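Local coordinates for protein glycogen accumulation regulator GarA (Mycobacterium tuberculosis, PDB 6I2P) that probably regulates glycogen accumulation and central metabolism in mycobacteria through a forkhead-associated (FHA) domain, a fold known for recognising phosphothreonine in partner proteins, at residues V131-N134 and G135-V138. Residues are numbered along the deposited sequence; the frame is centred on the assembly and turned at random.
Sequences VLAN and GDEV
A type II beta turn running from Ala133 to Asp136 carries the chain of this FHA domain from strand 129-132 to strand 137-140, and Asp136 grips Ala133 at both of its backbone polar atoms. The turn is closed by Asp136 N donating to Ala133 O at 3.2 Å. In return, the carboxylate reaches back to Ala133: Asp136 OD2 accepts from Ala133 N at 3.0 Å, and the N-H...O angle of 178° makes this bond almost straight. The donor approaches from above the carboxylate plane rather than within it. With CG anti to the carbonyl carbon (chi1 -84°), the Asp136 acid is directed back toward the incoming strand; its other oxygen, OD1, accepts a hydrogen bond from Asn123 ND2, so each oxygen has its own partner and the carboxylate's rotation is restrained. Gly135, third in the turn, has a positive phi of 103°, the backbone shape expected there in type II. The CB of Asn134 leaves the backbone away from residues 135-138, although CB itself still lies against Gly135 N; Asn134 OD1 accepts a hydrogen bond from Thr149 N. On the buried side, Leu132 CD2 meets Val138 CG2 at 3.8 Å, the two side chains crossing at about a right angle, and both also touch Phe102 of strand 100-105. Since strands 129-132 and 137-140 belong to different sheets, the arrangement is that of a connection between the two sheets of an FHA beta sandwich, tied by an aspartate and underlain by apolar core.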
# COMPACT_ATOMS: atom_id res chain seq x y z
N VAL C 131 -4.65 -15.75 24.37
CA VAL C 131 -5.88 -16.38 24.88
C VAL C 131 -7.01 -15.39 24.59
O VAL C 131 -6.85 -14.19 24.80
CB VAL C 131 -5.76 -16.71 26.40
CG1 VAL C 131 -7.08 -17.22 26.98
CG2 VAL C 131 -4.63 -17.70 26.66
N LEU C 132 -8.15 -15.90 24.08
CA LEU C 132 -9.29 -15.06 23.74
C LEU C 132 -10.42 -15.09 24.77
O LEU C 132 -10.84 -16.16 25.22
CB LEU C 132 -9.82 -15.39 22.34
CG LEU C 132 -8.82 -15.27 21.17
CD1 LEU C 132 -9.33 -15.97 19.93
CD2 LEU C 132 -8.47 -13.82 20.87
N ALA C 133 -10.89 -13.90 25.13
CA ALA C 133 -12.01 -13.65 26.03
C ALA C 133 -13.13 -13.02 25.19
O ALA C 133 -12.85 -12.45 24.14
CB ALA C 133 -11.59 -12.69 27.13
N ASN C 134 -14.39 -13.14 25.65
CA ASN C 134 -15.55 -12.59 24.94
C ASN C 134 -15.42 -11.07 24.73
O ASN C 134 -15.22 -10.33 25.70
CB ASN C 134 -16.86 -12.93 25.67
CG ASN C 134 -18.09 -12.37 25.01
OD1 ASN C 134 -18.54 -12.84 23.96
ND2 ASN C 134 -18.67 -11.34 25.61
N GLY C 135 -15.51 -10.65 23.47
CA GLY C 135 -15.42 -9.24 23.09
C GLY C 135 -14.09 -8.81 22.50
O GLY C 135 -13.97 -7.67 22.04
N ASP C 136 -13.09 -9.72 22.50
CA ASP C 136 -11.76 -9.45 21.94
C ASP C 136 -11.81 -9.25 20.44
O ASP C 136 -12.59 -9.92 19.75
CB ASP C 136 -10.78 -10.59 22.28
CG ASP C 136 -10.12 -10.50 23.65
OD1 ASP C 136 -10.22 -9.43 24.28
OD2 ASP C 136 -9.50 -11.50 24.07
N GLU C 137 -10.99 -8.32 19.93
CA GLU C 137 -10.89 -8.02 18.51
C GLU C 137 -9.62 -8.60 17.92
O GLU C 137 -8.52 -8.34 18.41
CB GLU C 137 -11.01 -6.51 18.25
CG GLU C 137 -12.45 -6.01 18.38
CD GLU C 137 -12.77 -4.69 17.71
OE1 GLU C 137 -13.30 -3.79 18.40
OE2 GLU C 137 -12.53 -4.55 16.49
N VAL C 138 -9.77 -9.41 16.87
CA VAL C 138 -8.68 -10.08 16.17
C VAL C 138 -8.50 -9.47 14.78
O VAL C 138 -9.44 -9.45 13.99
CB VAL C 138 -8.86 -11.63 16.10
CG1 VAL C 138 -7.60 -12.31 15.55
CG2 VAL C 138 -9.22 -12.21 17.46